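Local coordinates for protein periplasmic beta-glucosidase (Pseudomonas aeruginosa, PDB 6R5T) that probably hydrolyses terminal, non-reducing beta-D-glucosyl residues to release beta-D-glucose, as a periplasmic family 3 glycoside hydrolase, at residues V574-P586 with A664-F676. The protein carries 1 engineered substitution. Sequence-based numbering, arbitrary orientation.
Sequences VPVYYNHLNTGRP and ASLSRPVKELRGF
The methyl CG2 of Val670 sits over one face of the His580 imidazole, a CH-pi contact 4.1 Å from the ring centroid; valine's branching leaves CG1 for Asn582 OD1. Tyr577 O lies in plane at the imidazole edge, beside CD2. His580 ND1 donates to Leu581 O, which lies in the ring plane, though ND1 stands well above the carbonyl plane; this bond helps fix the ring's rotation. The Tyr578 ring carries Asn579 CB over one face, while Leu673 N reaches its edge and donates to Tyr578 OH (2.8 Å, 167°). Asp145 also bonds this hydroxyl, and Phe610 stacks on the ring; tyrosine pairs broad apolar surface with a polar end. A loop of the family 3 C-terminal domain meets the connection leading into strand 672-681 of the fibronectin type III-like domain. Here Val670 N donates to His580 O at 3.0 Å. Buried Lys671 O has no hydrogen-bond partner, only a CA-H...O contact from Asn579 CA (3.4 Å). Leu581 swings CG anti to its carbonyl carbon (chi1 -56°), bringing CD2 within 3.4 Å of Ser667 O. Ser667's small hydroxyl accepts from two waters, which link it to Asn582 N and Thr583 N, and can donate to His265 O of the second subunit.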
loop_
_atom_site.group_PDB
_atom_site.type_symbol
_atom_site.label_atom_id
_atom_site.label_comp_id
_atom_site.label_asym_id
_atom_site.label_seq_id
_atom_site.Cartn_x
_atom_site.Cartn_y
_atom_site.Cartn_z
ATOM N N VAL A 574 -1.665 7.167 -2.409
ATOM C CA VAL A 574 -1.960 5.832 -2.998
ATOM C C VAL A 574 -2.184 4.866 -1.857
ATOM O O VAL A 574 -1.437 4.862 -0.871
ATOM C CB VAL A 574 -0.844 5.424 -3.960
ATOM C CG1 VAL A 574 -0.833 3.943 -4.269
ATOM C CG2 VAL A 574 -0.905 6.268 -5.216
ATOM N N PRO A 575 -3.201 3.992 -1.948
ATOM C CA PRO A 575 -4.173 3.938 -3.038
ATOM C C PRO A 575 -5.397 4.796 -2.787
ATOM O O PRO A 575 -5.835 4.975 -1.682
ATOM C CB PRO A 575 -4.594 2.474 -3.002
ATOM C CG PRO A 575 -4.603 2.163 -1.514
ATOM C CD PRO A 575 -3.410 2.902 -0.982
ATOM N N VAL A 576 -5.955 5.300 -3.877
ATOM C CA VAL A 576 -7.292 5.924 -3.823
ATOM C C VAL A 576 -8.118 5.212 -4.882
ATOM O O VAL A 576 -7.683 5.014 -6.002
ATOM C CB VAL A 576 -7.315 7.441 -4.054
ATOM C CG1 VAL A 576 -6.763 8.181 -2.851
ATOM C CG2 VAL A 576 -6.594 7.792 -5.334
ATOM N N TYR A 577 -9.296 4.846 -4.465
ATOM C CA TYR A 577 -10.247 4.198 -5.378
ATOM C C TYR A 577 -11.632 4.431 -4.823
ATOM O O TYR A 577 -11.789 4.585 -3.606
ATOM C CB TYR A 577 -9.908 2.701 -5.515
ATOM C CG TYR A 577 -9.752 1.930 -4.232
ATOM C CD1 TYR A 577 -8.549 1.918 -3.539
ATOM C CD2 TYR A 577 -10.796 1.190 -3.697
ATOM C CE1 TYR A 577 -8.371 1.162 -2.394
ATOM C CE2 TYR A 577 -10.637 0.417 -2.561
ATOM C CZ TYR A 577 -9.424 0.415 -1.881
ATOM O OH TYR A 577 -9.261 -0.372 -0.767
ATOM N N TYR A 578 -12.654 4.376 -5.663
ATOM C CA TYR A 578 -13.988 4.893 -5.292
ATOM C C TYR A 578 -14.759 3.905 -4.379
ATOM O O TYR A 578 -15.529 4.363 -3.541
ATOM C CB TYR A 578 -14.821 5.247 -6.534
ATOM C CG TYR A 578 -15.512 4.040 -7.087
ATOM C CD1 TYR A 578 -14.871 3.121 -7.903
ATOM C CD2 TYR A 578 -16.820 3.760 -6.702
ATOM C CE1 TYR A 578 -15.494 1.973 -8.338
ATOM C CE2 TYR A 578 -17.447 2.610 -7.128
ATOM C CZ TYR A 578 -16.790 1.708 -7.924
ATOM O OH TYR A 578 -17.369 0.522 -8.248
ATOM N N ASN A 579 -14.506 2.617 -4.496
ATOM C CA ASN A 579 -15.271 1.575 -3.758
ATOM C C ASN A 579 -14.493 1.167 -2.523
ATOM O O ASN A 579 -14.199 -0.042 -2.299
ATOM C CB ASN A 579 -15.649 0.416 -4.673
ATOM C CG ASN A 579 -14.478 -0.208 -5.399
ATOM O OD1 ASN A 579 -13.457 0.431 -5.657
ATOM N ND2 ASN A 579 -14.628 -1.479 -5.801
ATOM N N HIS A 580 -14.136 2.168 -1.747
ATOM C CA HIS A 580 -13.445 1.971 -0.456
ATOM C C HIS A 580 -14.454 1.786 0.661
ATOM O O HIS A 580 -15.648 2.064 0.518
ATOM C CB HIS A 580 -12.508 3.160 -0.215
ATOM C CG HIS A 580 -13.181 4.493 -0.167
ATOM N ND1 HIS A 580 -13.904 4.935 0.932
ATOM C CD2 HIS A 580 -13.365 5.440 -1.126
ATOM C CE1 HIS A 580 -14.403 6.136 0.657
ATOM N NE2 HIS A 580 -14.145 6.434 -0.561
ATOM N N LEU A 581 -13.940 1.370 1.802
ATOM C CA LEU A 581 -14.795 1.197 3.010
ATOM C C LEU A 581 -14.918 2.527 3.762
ATOM O O LEU A 581 -14.067 3.463 3.607
ATOM C CB LEU A 581 -14.225 0.104 3.909
ATOM C CG LEU A 581 -14.003 -1.264 3.274
ATOM C CD1 LEU A 581 -13.620 -2.286 4.322
ATOM C CD2 LEU A 581 -15.198 -1.735 2.470
ATOM N N ASN A 582 -15.960 2.652 4.577
ATOM C CA ASN A 582 -16.268 3.943 5.205
ATOM C C ASN A 582 -15.263 4.262 6.326
ATOM O O ASN A 582 -15.013 5.408 6.565
ATOM C CB ASN A 582 -17.730 3.949 5.685
ATOM C CG ASN A 582 -18.281 5.339 5.849
ATOM O OD1 ASN A 582 -17.978 6.220 5.033
ATOM N ND2 ASN A 582 -19.074 5.526 6.906
ATOM N N THR A 583 -14.795 3.259 7.014
ATOM C CA THR A 583 -14.103 3.321 8.322
ATOM C C THR A 583 -15.109 3.766 9.405
ATOM O O THR A 583 -16.264 4.061 9.098
ATOM C CB THR A 583 -12.857 4.243 8.339
ATOM O OG1 THR A 583 -13.264 5.595 8.560
ATOM C CG2 THR A 583 -12.046 4.117 7.074
ATOM N N GLY A 584 -14.641 3.736 10.654
ATOM C CA GLY A 584 -15.413 4.232 11.806
ATOM C C GLY A 584 -15.411 5.729 11.895
ATOM O O GLY A 584 -16.216 6.281 12.627
ATOM N N ARG A 585 -14.515 6.397 11.169
ATOM C CA ARG A 585 -14.267 7.858 11.280
ATOM C C ARG A 585 -14.036 8.384 9.878
ATOM O O ARG A 585 -12.956 8.862 9.537
ATOM C CB ARG A 585 -13.075 8.149 12.205
ATOM C CG ARG A 585 -13.356 7.749 13.643
ATOM C CD ARG A 585 -12.160 7.998 14.539
ATOM N NE ARG A 585 -12.492 7.570 15.880
ATOM C CZ ARG A 585 -11.802 7.861 16.980
ATOM N NH1 ARG A 585 -10.730 8.634 16.904
ATOM N NH2 ARG A 585 -12.178 7.366 18.143
ATOM N N PRO A 586 -15.061 8.321 9.027
ATOM C CA PRO A 586 -14.924 8.763 7.650
ATOM C C PRO A 586 -14.594 10.251 7.565
ATOM O O PRO A 586 -15.032 11.015 8.424
ATOM C CB PRO A 586 -16.308 8.463 7.049
ATOM C CG PRO A 586 -17.213 8.423 8.180
ATOM C CD PRO A 586 -16.418 7.828 9.332
ATOM N N ALA A 664 -24.172 -4.820 7.066
ATOM C CA ALA A 664 -23.793 -6.151 6.577
ATOM C C ALA A 664 -22.878 -6.836 7.579
ATOM O O ALA A 664 -22.365 -6.172 8.482
ATOM C CB ALA A 664 -23.160 -6.075 5.208
ATOM N N SER A 665 -22.668 -8.118 7.386
ATOM C CA SER A 665 -21.807 -8.942 8.277
ATOM C C SER A 665 -20.320 -8.661 8.032
ATOM O O SER A 665 -19.508 -9.155 8.831
ATOM C CB SER A 665 -22.118 -10.418 8.136
ATOM O OG SER A 665 -21.896 -10.868 6.811
ATOM N N LEU A 666 -19.992 -8.006 6.925
ATOM C CA LEU A 666 -18.667 -7.385 6.663
ATOM C C LEU A 666 -18.950 -5.893 6.413
ATOM O O LEU A 666 -19.991 -5.560 5.845
ATOM C CB LEU A 666 -18.008 -7.921 5.372
ATOM C CG LEU A 666 -17.337 -9.277 5.337
ATOM C CD1 LEU A 666 -16.445 -9.388 4.135
ATOM C CD2 LEU A 666 -16.512 -9.538 6.568
ATOM N N SER A 667 -17.954 -5.028 6.637
ATOM C CA SER A 667 -18.015 -3.616 6.211
ATOM C C SER A 667 -17.952 -3.568 4.678
ATOM O O SER A 667 -16.979 -4.088 4.106
ATOM C CB SER A 667 -16.845 -2.874 6.810
ATOM O OG SER A 667 -16.979 -1.488 6.546
ATOM N N ARG A 668 -19.000 -3.083 4.028
ATOM C CA ARG A 668 -19.079 -3.087 2.549
ATOM C C ARG A 668 -18.767 -1.685 2.035
ATOM O O ARG A 668 -18.903 -0.677 2.721
ATOM C CB ARG A 668 -20.422 -3.654 2.095
ATOM C CG ARG A 668 -20.539 -5.125 2.513
ATOM C CD ARG A 668 -21.506 -5.947 1.740
ATOM N NE ARG A 668 -21.230 -5.888 0.314
ATOM C CZ ARG A 668 -22.127 -6.051 -0.636
ATOM N NH1 ARG A 668 -23.419 -6.286 -0.387
ATOM N NH2 ARG A 668 -21.728 -6.012 -1.900
ATOM N N PRO A 669 -18.342 -1.601 0.777
ATOM C CA PRO A 669 -17.942 -0.326 0.211
ATOM C C PRO A 669 -19.028 0.734 0.243
ATOM O O PRO A 669 -20.228 0.479 0.233
ATOM C CB PRO A 669 -17.520 -0.646 -1.209
ATOM C CG PRO A 669 -17.181 -2.103 -1.172
ATOM C CD PRO A 669 -18.124 -2.721 -0.161
ATOM N N VAL A 670 -18.585 1.972 0.252
ATOM C CA VAL A 670 -19.526 3.123 0.276
ATOM C C VAL A 670 -20.365 3.155 -1.019
ATOM O O VAL A 670 -21.540 3.574 -0.938
ATOM C CB VAL A 670 -18.789 4.441 0.507
ATOM C CG1 VAL A 670 -18.122 4.434 1.872
ATOM C CG2 VAL A 670 -17.797 4.721 -0.612
ATOM N N LYS A 671 -19.808 2.650 -2.119
ATOM C CA LYS A 671 -20.514 2.494 -3.403
ATOM C C LYS A 671 -19.855 1.368 -4.169
ATOM O O LYS A 671 -18.608 1.228 -4.079
ATOM C CB LYS A 671 -20.262 3.697 -4.339
ATOM C CG LYS A 671 -20.995 4.918 -3.913
ATOM C CD LYS A 671 -21.000 5.956 -4.953
ATOM C CE LYS A 671 -21.930 7.068 -4.557
ATOM N NZ LYS A 671 -21.568 7.657 -3.252
ATOM N N GLU A 672 -20.624 0.662 -4.991
ATOM C CA GLU A 672 -20.067 -0.352 -5.887
ATOM C C GLU A 672 -20.803 -0.227 -7.231
ATOM O O GLU A 672 -22.038 -0.230 -7.215
ATOM C CB GLU A 672 -20.248 -1.764 -5.346
ATOM C CG GLU A 672 -19.444 -2.056 -4.091
ATOM C CD GLU A 672 -19.418 -3.531 -3.697
ATOM O OE1 GLU A 672 -20.484 -3.988 -3.228
ATOM O OE2 GLU A 672 -18.351 -4.226 -3.838
ATOM N N LEU A 673 -20.104 -0.062 -8.340
ATOM C CA LEU A 673 -20.783 0.022 -9.655
ATOM C C LEU A 673 -21.594 -1.261 -9.902
ATOM O O LEU A 673 -21.024 -2.366 -9.770
ATOM C CB LEU A 673 -19.765 0.212 -10.751
ATOM C CG LEU A 673 -20.332 0.485 -12.134
ATOM C CD1 LEU A 673 -20.932 1.872 -12.220
ATOM C CD2 LEU A 673 -19.221 0.357 -13.146
ATOM N N ARG A 674 -22.838 -1.093 -10.325
ATOM C CA ARG A 674 -23.697 -2.248 -10.646
ATOM C C ARG A 674 -24.451 -2.013 -11.951
ATOM O O ARG A 674 -25.208 -2.884 -12.332
ATOM C CB ARG A 674 -24.661 -2.608 -9.516
ATOM C CG ARG A 674 -24.003 -3.270 -8.326
ATOM C CD ARG A 674 -23.454 -4.601 -8.718
ATOM N NE ARG A 674 -22.903 -5.320 -7.592
ATOM C CZ ARG A 674 -21.643 -5.384 -7.274
ATOM N NH1 ARG A 674 -20.745 -4.683 -7.947
ATOM N NH2 ARG A 674 -21.284 -6.198 -6.283
ATOM N N GLY A 675 -24.210 -0.936 -12.679
ATOM C CA GLY A 675 -24.764 -0.812 -14.018
ATOM C C GLY A 675 -24.344 0.490 -14.635
ATOM O O GLY A 675 -23.879 1.391 -13.902
ATOM N N PHE A 676 -24.462 0.576 -15.939
ATOM C CA PHE A 676 -24.194 1.848 -16.611
ATOM C C PHE A 676 -24.851 1.841 -17.983
ATOM O O PHE A 676 -25.197 0.757 -18.499
ATOM C CB PHE A 676 -22.699 2.124 -16.735
ATOM C CG PHE A 676 -21.912 1.103 -17.499
ATOM C CD1 PHE A 676 -21.777 1.211 -18.869
ATOM C CD2 PHE A 676 -21.340 0.033 -16.823
ATOM C CE1 PHE A 676 -21.002 0.280 -19.548
ATOM C CE2 PHE A 676 -20.615 -0.930 -17.514
ATOM C CZ PHE A 676 -20.464 -0.787 -18.878
HETATM O O HOH W 1 -17.205 -3.076 -6.235
HETATM O O HOH W 2 -17.834 0.570 4.825
HETATM O O HOH W 3 -15.073 0.325 7.413
#